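PHD-type domain-containing protein (Chaetomium thermophilum, PDB 6VHF) binds zinc and is the fungal Cfp1 subunit of the COMPASS histone H3K4 methyltransferase complex, represented here by its RbBP5-interacting domain. Local coordinates at residues L20-I24 with L156-I160; I34-I38 with W141-T146; A47-I52 with D123-A127. All blocks are in the same frame, centred on the assembly; numbering follows the deposited sequence.

Interaction 1 of 3, residues L20-I24 with L156-I160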
loop_
_atom_site.group_PDB
_atom_site.type_symbol
_atom_site.label_atom_id
_atom_site.label_comp_id
_atom_site.label_asym_id
_atom_site.label_seq_id
_atom_site.Cartn_x
_atom_site.Cartn_y
_atom_site.Cartn_z
ATOM N N LEU A 20 -1.632 -3.925 10.623
ATOM C CA LEU A 20 -1.119 -2.723 9.979
ATOM C C LEU A 20 0.294 -2.944 9.465
ATOM O O LEU A 20 0.636 -2.456 8.385
ATOM C CB LEU A 20 -1.159 -1.538 10.943
ATOM C CG LEU A 20 -2.556 -1.064 11.373
ATOM C CD1 LEU A 20 -2.461 -0.129 12.585
ATOM C CD2 LEU A 20 -3.248 -0.367 10.211
ATOM N N SER A 21 1.125 -3.683 10.220
ATOM C CA SER A 21 2.484 -3.963 9.763
ATOM C C SER A 21 2.484 -4.852 8.525
ATOM O O SER A 21 3.276 -4.628 7.594
ATOM C CB SER A 21 3.299 -4.599 10.877
ATOM O OG SER A 21 3.427 -3.663 11.920
ATOM N N GLU A 22 1.598 -5.856 8.496
ATOM C CA GLU A 22 1.443 -6.683 7.303
ATOM C C GLU A 22 0.938 -5.860 6.118
ATOM O O GLU A 22 1.368 -6.069 4.978
ATOM C CB GLU A 22 0.503 -7.848 7.607
ATOM C CG GLU A 22 1.122 -8.892 8.542
ATOM C CD GLU A 22 0.096 -9.636 9.400
ATOM O OE1 GLU A 22 0.502 -10.180 10.453
ATOM O OE2 GLU A 22 -1.110 -9.683 9.034
ATOM N N GLN A 23 0.040 -4.903 6.362
ATOM C CA GLN A 23 -0.379 -4.043 5.257
ATOM C C GLN A 23 0.786 -3.193 4.735
ATOM O O GLN A 23 0.886 -2.935 3.524
ATOM C CB GLN A 23 -1.544 -3.154 5.691
ATOM C CG GLN A 23 -2.218 -2.369 4.547
ATOM C CD GLN A 23 -2.741 -3.265 3.417
ATOM O OE1 GLN A 23 -2.843 -4.477 3.567
ATOM N NE2 GLN A 23 -3.060 -2.661 2.279
ATOM N N ILE A 24 1.671 -2.741 5.625
ATOM C CA ILE A 24 2.810 -1.952 5.170
ATOM C C ILE A 24 3.739 -2.810 4.325
ATOM O O ILE A 24 4.245 -2.357 3.285
ATOM C CB ILE A 24 3.539 -1.319 6.364
ATOM C CG1 ILE A 24 2.758 -0.097 6.880
ATOM C CG2 ILE A 24 4.964 -0.951 5.983
ATOM C CD1 ILE A 24 3.265 0.503 8.210
ATOM N N LEU A 156 -0.385 4.346 7.572
ATOM C CA LEU A 156 -0.429 3.115 8.351
ATOM C C LEU A 156 0.536 3.163 9.528
ATOM O O LEU A 156 0.214 2.670 10.611
ATOM C CB LEU A 156 -0.103 1.920 7.454
ATOM C CG LEU A 156 -1.092 1.613 6.335
ATOM C CD1 LEU A 156 -0.415 0.780 5.215
ATOM C CD2 LEU A 156 -2.317 0.925 6.872
ATOM N N ALA A 157 1.743 3.722 9.327
ATOM C CA ALA A 157 2.687 3.834 10.438
ATOM C C ALA A 157 2.185 4.815 11.491
ATOM O O ALA A 157 2.367 4.585 12.689
ATOM C CB ALA A 157 4.078 4.246 9.937
ATOM N N LEU A 158 1.567 5.919 11.064
ATOM C CA LEU A 158 0.912 6.831 11.998
ATOM C C LEU A 158 -0.131 6.099 12.841
ATOM O O LEU A 158 -0.163 6.241 14.070
ATOM C CB LEU A 158 0.259 7.973 11.226
ATOM C CG LEU A 158 -0.438 9.115 11.965
ATOM C CD1 LEU A 158 -0.270 10.374 11.128
ATOM C CD2 LEU A 158 -1.929 8.824 12.215
ATOM N N GLN A 159 -0.997 5.316 12.189
ATOM C CA GLN A 159 -1.983 4.518 12.913
ATOM C C GLN A 159 -1.326 3.615 13.954
ATOM O O GLN A 159 -1.822 3.497 15.076
ATOM C CB GLN A 159 -2.809 3.682 11.936
ATOM C CG GLN A 159 -3.673 4.506 10.987
ATOM C CD GLN A 159 -4.894 5.126 11.676
ATOM O OE1 GLN A 159 -5.963 4.514 11.741
ATOM N NE2 GLN A 159 -4.735 6.346 12.184
ATOM N N ILE A 160 -0.206 2.972 13.610
ATOM C CA ILE A 160 0.452 2.133 14.608
ATOM C C ILE A 160 0.850 2.970 15.820
ATOM O O ILE A 160 0.650 2.560 16.974
ATOM C CB ILE A 160 1.658 1.397 13.994
ATOM C CG1 ILE A 160 1.201 0.185 13.178
ATOM C CG2 ILE A 160 2.642 0.964 15.081
ATOM C CD1 ILE A 160 2.295 -0.346 12.158
#
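Ile24 and Leu156 pack closely on the buried side of this helix-helix contact: their side chains run past each other in opposite directions, and Ile24 CG1 lies 3.5 Å from Leu156 CB. Leu156 then spreads its two methyls over the other helix. Its CD1 touches the aliphatic stem of Gln23, 3.7 Å from Gln23 CG, while its CD2 meets Leu20 CD2 at 3.7 Å. One turn further on, Ile160 slides along Leu20 in the same antiparallel manner, its CG1 3.7 Å from Leu20 CB. The segments belong to helix 4-46 and helix 141-177, which pack as a long antiparallel pair, with helix 64-77 between them in the chain; here the short axes pass 9.6 Å apart with 162° between their directions. Helix 64-77 covers one flank of the pair, with Leu76 against Leu20 and Ser73 against Leu156. Gln23 serves that side too: CG is anti to the backbone N (chi1 -171°) and the chain bends at chi2, which keeps its methylenes on Leu156 while NE2 turns off to a hydrogen bond with Ser73 OG. The other flank is the solvent side. Ile24 CD1 and Ile160 CD1 approach only to 4.2 Å there, and at the rim the exposed Ser21 touches Ile160 CD1 with its OG, a hydroxyl hydrogen-bonded to Arg17 O within its own helix.

Interaction 2 of 3, residues I34-I38 with W141-T146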
loop_
_atom_site.group_PDB
_atom_site.type_symbol
_atom_site.label_atom_id
_atom_site.label_comp_id
_atom_site.label_asym_id
_atom_site.label_seq_id
_atom_site.Cartn_x
_atom_site.Cartn_y
_atom_site.Cartn_z
ATOM N N ILE A 34 5.445 -1.665 -8.922
ATOM C CA ILE A 34 5.504 -0.432 -9.700
ATOM C C ILE A 34 6.885 -0.263 -10.322
ATOM O O ILE A 34 7.016 0.091 -11.501
ATOM C CB ILE A 34 5.138 0.768 -8.818
ATOM C CG1 ILE A 34 3.707 0.638 -8.292
ATOM C CG2 ILE A 34 5.278 2.056 -9.597
ATOM C CD1 ILE A 34 3.399 1.658 -7.188
ATOM N N GLU A 35 7.941 -0.506 -9.540
ATOM C CA GLU A 35 9.282 -0.478 -10.108
ATOM C C GLU A 35 9.428 -1.492 -11.243
ATOM O O GLU A 35 10.014 -1.183 -12.282
ATOM C CB GLU A 35 10.324 -0.744 -9.022
ATOM C CG GLU A 35 11.548 0.148 -9.111
ATOM C CD GLU A 35 12.505 -0.022 -7.925
ATOM O OE1 GLU A 35 13.632 -0.542 -8.143
ATOM O OE2 GLU A 35 12.131 0.361 -6.780
ATOM N N LEU A 36 8.928 -2.719 -11.058
ATOM C CA LEU A 36 9.045 -3.703 -12.131
ATOM C C LEU A 36 8.322 -3.228 -13.392
ATOM O O LEU A 36 8.817 -3.421 -14.512
ATOM C CB LEU A 36 8.521 -5.063 -11.671
ATOM C CG LEU A 36 8.217 -6.107 -12.753
ATOM C CD1 LEU A 36 9.469 -6.478 -13.532
ATOM C CD2 LEU A 36 7.588 -7.347 -12.159
ATOM N N ALA A 37 7.171 -2.571 -13.221
ATOM C CA ALA A 37 6.412 -2.072 -14.362
ATOM C C ALA A 37 7.181 -0.975 -15.082
ATOM O O ALA A 37 7.300 -0.999 -16.314
ATOM C CB ALA A 37 5.043 -1.563 -13.902
ATOM N N ILE A 38 7.746 -0.030 -14.322
ATOM C CA ILE A 38 8.575 1.011 -14.915
ATOM C C ILE A 38 9.738 0.404 -15.701
ATOM O O ILE A 38 9.984 0.790 -16.845
ATOM C CB ILE A 38 9.052 1.985 -13.826
ATOM C CG1 ILE A 38 7.902 2.891 -13.410
ATOM C CG2 ILE A 38 10.192 2.849 -14.333
ATOM C CD1 ILE A 38 8.045 3.481 -11.993
ATOM N N TRP A 141 0.974 7.257 -14.323
ATOM C CA TRP A 141 0.774 6.209 -13.330
ATOM C C TRP A 141 2.018 6.000 -12.470
ATOM O O TRP A 141 1.905 5.769 -11.258
ATOM C CB TRP A 141 0.353 4.902 -14.002
ATOM C CG TRP A 141 1.303 4.354 -15.063
ATOM C CD1 TRP A 141 1.227 4.555 -16.419
ATOM C CD2 TRP A 141 2.430 3.482 -14.852
ATOM N NE1 TRP A 141 2.240 3.877 -17.052
ATOM C CE2 TRP A 141 2.992 3.213 -16.116
ATOM C CE3 TRP A 141 3.013 2.905 -13.715
ATOM C CZ2 TRP A 141 4.112 2.400 -16.280
ATOM C CZ3 TRP A 141 4.125 2.101 -13.874
ATOM C CH2 TRP A 141 4.667 1.853 -15.154
ATOM N N GLY A 142 3.202 6.077 -13.078
ATOM C CA GLY A 142 4.430 5.821 -12.341
ATOM C C GLY A 142 4.559 6.676 -11.098
ATOM O O GLY A 142 4.695 6.162 -9.984
ATOM N N ALA A 143 4.502 7.996 -11.266
ATOM C CA ALA A 143 4.687 8.882 -10.125
ATOM C C ALA A 143 3.471 8.912 -9.212
ATOM O O ALA A 143 3.622 9.048 -7.990
ATOM C CB ALA A 143 5.025 10.292 -10.603
ATOM N N LEU A 144 2.267 8.767 -9.760
ATOM C CA LEU A 144 1.095 8.870 -8.906
ATOM C C LEU A 144 0.907 7.631 -8.033
ATOM O O LEU A 144 0.649 7.758 -6.833
ATOM C CB LEU A 144 -0.142 9.150 -9.751
ATOM C CG LEU A 144 -0.052 10.514 -10.450
ATOM C CD1 LEU A 144 -1.395 10.946 -11.018
ATOM C CD2 LEU A 144 0.485 11.580 -9.509
ATOM N N LEU A 145 1.026 6.430 -8.611
ATOM C CA LEU A 145 0.927 5.199 -7.830
ATOM C C LEU A 145 2.040 5.104 -6.794
ATOM O O LEU A 145 1.816 4.616 -5.676
ATOM C CB LEU A 145 0.984 3.978 -8.750
ATOM C CG LEU A 145 -0.110 3.627 -9.762
ATOM C CD1 LEU A 145 0.132 2.225 -10.332
ATOM C CD2 LEU A 145 -1.475 3.714 -9.112
ATOM N N THR A 146 3.262 5.514 -7.163
ATOM C CA THR A 146 4.333 5.609 -6.177
ATOM C C THR A 146 3.924 6.508 -5.013
ATOM O O THR A 146 4.115 6.157 -3.842
ATOM C CB THR A 146 5.611 6.136 -6.829
ATOM O OG1 THR A 146 6.186 5.122 -7.663
ATOM C CG2 THR A 146 6.628 6.574 -5.768
#
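Trp141 opens the contact by sending the six-membered end of its indole between Ala37 and Ile38. Its CG sits between the backbone N and the carbonyl carbon (chi1 57°), a crowded position that swings the ring across to helix 4-46. There Trp141 CH2 comes 3.7 Å from Ala37 CB and 3.8 Å from Ile38 CG1, while the backbone N of Ile38 lies at the ring edge, in its plane. That N is already bonded to Ile34 O, so the indole meets a backbone whose polar atoms are engaged. The indole N-H (NE1) is turned to a hydrogen bond with Cys57 O, and Tyr59 packs edge-to-face against the indole. Gly142 follows with no side chain of its own, and Ile38 CD1 reaches its CA at 4.3 Å. Further along, Leu145 presents CB to Ile34 CD1 at 3.7 Å. Thr146 ends the walk with OG1 placed 3.7 Å from Ile34 CG2. The same OG1 donates to Gly142 O at 2.9 Å, tilted 24° from the carbonyl plane, while Thr146 N reaches that oxygen from the opposite face; two bonds grip Gly142 O, and the one from OG1 fixes the hydroxyl's rotation beside Ile34. Leu63, from a loop, touches Ile34, Ala37 and Trp141. The helices run antiparallel, and Trp141 packs beside the zinc ligands Cys57 and His138, making this the end of an antiparallel helix pair seated against the domain's single-zinc finger.

Interaction 3 of 3, residues A47-I52 with D123-A127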
loop_
_atom_site.group_PDB
_atom_site.type_symbol
_atom_site.label_atom_id
_atom_site.label_comp_id
_atom_site.label_asym_id
_atom_site.label_seq_id
_atom_site.Cartn_x
_atom_site.Cartn_y
_atom_site.Cartn_z
ATOM N N ALA A 47 14.187 -1.542 -26.698
ATOM C CA ALA A 47 14.355 -2.631 -27.656
ATOM C C ALA A 47 14.111 -2.197 -29.095
ATOM O O ALA A 47 14.384 -2.978 -30.014
ATOM C CB ALA A 47 13.412 -3.791 -27.307
ATOM N N GLY A 48 13.611 -0.987 -29.313
ATOM C CA GLY A 48 13.323 -0.544 -30.666
ATOM C C GLY A 48 12.292 -1.396 -31.378
ATOM O O GLY A 48 12.493 -1.758 -32.541
ATOM N N ILE A 49 11.200 -1.733 -30.704
ATOM C CA ILE A 49 10.114 -2.485 -31.335
ATOM C C ILE A 49 9.281 -1.501 -32.145
ATOM O O ILE A 49 8.955 -0.412 -31.638
ATOM C CB ILE A 49 9.228 -3.210 -30.309
ATOM C CG1 ILE A 49 10.055 -3.988 -29.275
ATOM C CG2 ILE A 49 8.239 -4.144 -30.993
ATOM C CD1 ILE A 49 9.207 -4.424 -28.058
ATOM N N PRO A 50 8.903 -1.847 -33.380
ATOM C CA PRO A 50 8.146 -0.906 -34.221
ATOM C C PRO A 50 6.894 -0.405 -33.520
ATOM O O PRO A 50 6.104 -1.186 -32.984
ATOM C CB PRO A 50 7.807 -1.738 -35.470
ATOM C CG PRO A 50 8.945 -2.737 -35.565
ATOM C CD PRO A 50 9.308 -3.061 -34.124
ATOM N N GLY A 51 6.731 0.920 -33.518
ATOM C CA GLY A 51 5.594 1.556 -32.889
ATOM C C GLY A 51 5.718 1.780 -31.399
ATOM O O GLY A 51 4.976 2.601 -30.848
ATOM N N ILE A 52 6.624 1.083 -30.718
ATOM C CA ILE A 52 6.757 1.229 -29.265
ATOM C C ILE A 52 7.752 2.351 -29.044
ATOM O O ILE A 52 8.970 2.152 -28.995
ATOM C CB ILE A 52 7.144 -0.084 -28.598
ATOM C CG1 ILE A 52 5.940 -1.010 -28.686
ATOM C CG2 ILE A 52 7.516 0.116 -27.127
ATOM C CD1 ILE A 52 6.272 -2.439 -28.495
ATOM N N ASP A 123 4.107 -10.966 -27.611
ATOM C CA ASP A 123 5.449 -10.480 -27.313
ATOM C C ASP A 123 5.700 -10.360 -25.811
ATOM O O ASP A 123 5.106 -9.500 -25.142
ATOM C CB ASP A 123 5.647 -9.127 -27.997
ATOM C CG ASP A 123 7.110 -8.743 -28.125
ATOM O OD1 ASP A 123 7.926 -9.171 -27.285
ATOM O OD2 ASP A 123 7.457 -8.039 -29.103
ATOM N N PRO A 124 6.590 -11.184 -25.252
ATOM C CA PRO A 124 6.832 -11.133 -23.801
ATOM C C PRO A 124 7.332 -9.787 -23.330
ATOM O O PRO A 124 7.178 -9.463 -22.144
ATOM C CB PRO A 124 7.895 -12.217 -23.577
ATOM C CG PRO A 124 7.948 -13.008 -24.823
ATOM C CD PRO A 124 7.498 -12.118 -25.935
ATOM N N ARG A 125 7.934 -8.987 -24.217
ATOM C CA ARG A 125 8.447 -7.694 -23.788
ATOM C C ARG A 125 7.330 -6.704 -23.495
ATOM O O ARG A 125 7.571 -5.712 -22.800
ATOM C CB ARG A 125 9.397 -7.107 -24.840
ATOM C CG ARG A 125 10.634 -7.960 -25.111
ATOM C CD ARG A 125 11.319 -7.572 -26.441
ATOM N NE ARG A 125 10.423 -7.738 -27.588
ATOM C CZ ARG A 125 10.757 -7.467 -28.858
ATOM N NH1 ARG A 125 11.972 -6.994 -29.167
ATOM N NH2 ARG A 125 9.864 -7.657 -29.828
ATOM N N THR A 126 6.124 -6.936 -24.029
ATOM C CA THR A 126 5.012 -6.005 -23.880
ATOM C C THR A 126 3.730 -6.681 -23.410
ATOM O O THR A 126 2.673 -6.041 -23.421
ATOM C CB THR A 126 4.736 -5.294 -25.204
ATOM O OG1 THR A 126 4.291 -6.262 -26.161
ATOM C CG2 THR A 126 5.990 -4.603 -25.723
ATOM N N ALA A 127 3.778 -7.956 -23.040
ATOM C CA ALA A 127 2.566 -8.664 -22.649
ATOM C C ALA A 127 2.035 -8.101 -21.340
ATOM O O ALA A 127 2.782 -7.946 -20.371
ATOM C CB ALA A 127 2.842 -10.162 -22.499
#
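A surface contact between two loops flanking the zinc finger brings a type II beta turn, Ile49 to Ile52, against an Asx turn that begins at Asp123. Ile49 and Arg125 carry most of it, their side chains coming from opposite directions. Ile49 CD1 sits over one face of the guanidinium, centred above the plane and 3.5 Å from Arg125 CZ, with Ile49 CG1 3.6 Å from Arg125 NH1. Ala47 CB adds a more distant touch on Arg125 NH1. The guanidinium is held at its rim by Asp123, whose carboxylate faces it side-on in a two-pronged salt bridge: Arg125 NE gives a bond of 2.9 Å to Asp123 OD1, and Arg125 NH2 pairs with Asp123 OD2. Both oxygens use their syn lone pairs. Asp123 OD1 also accepts from Arg125 N at 3.1 Å, arriving 37° out of the carboxylate plane, which closes the Asx turn. The bend of Arg125 at chi3 (-60°) folds its end back to the acid. With an alanine at Asp123, the guanidinium would probably lose its charged mate and be free to turn away from Ile49, and the Asx turn would lose its acceptor. Beside this, Ile52 and Thr126 reach toward each other tip to tip, Ile52 CD1 lying 3.5 Å from Thr126 CG2, a methyl that also lies 4.0 Å from Ile49 CD1. Residues 47-52 leave the C-terminal end of helix 4-46 at Gly48, which has positive phi, and lead on toward helix 64-77; residues 123-127 belong to the loop between helix 64-77 and helix 141-177, where Pro124 O accepts a hydrogen bond from Arg40 of helix 4-46.

Overall arrangement
Interactions 1 and 2 lie on the same two helices, 4-46 and 141-177, with centres 21 Å apart, and are two levels of one antiparallel pair. Interaction 3 continues beyond the end of that pair, its centre 19 Å from that of interaction 2 and 38 Å from that of interaction 1. Along the chain the three are nested, 3 inside 2 inside 1. The zinc ion, bound by Cys57, Cys130, Cys135 and His138, lies close to interaction 2, about 6 Å from the side chain of Trp141, and farther from interaction 3, about 12 Å from that of Thr126. Interaction 1 is remote from the metal site, in the middle of the helical shaft.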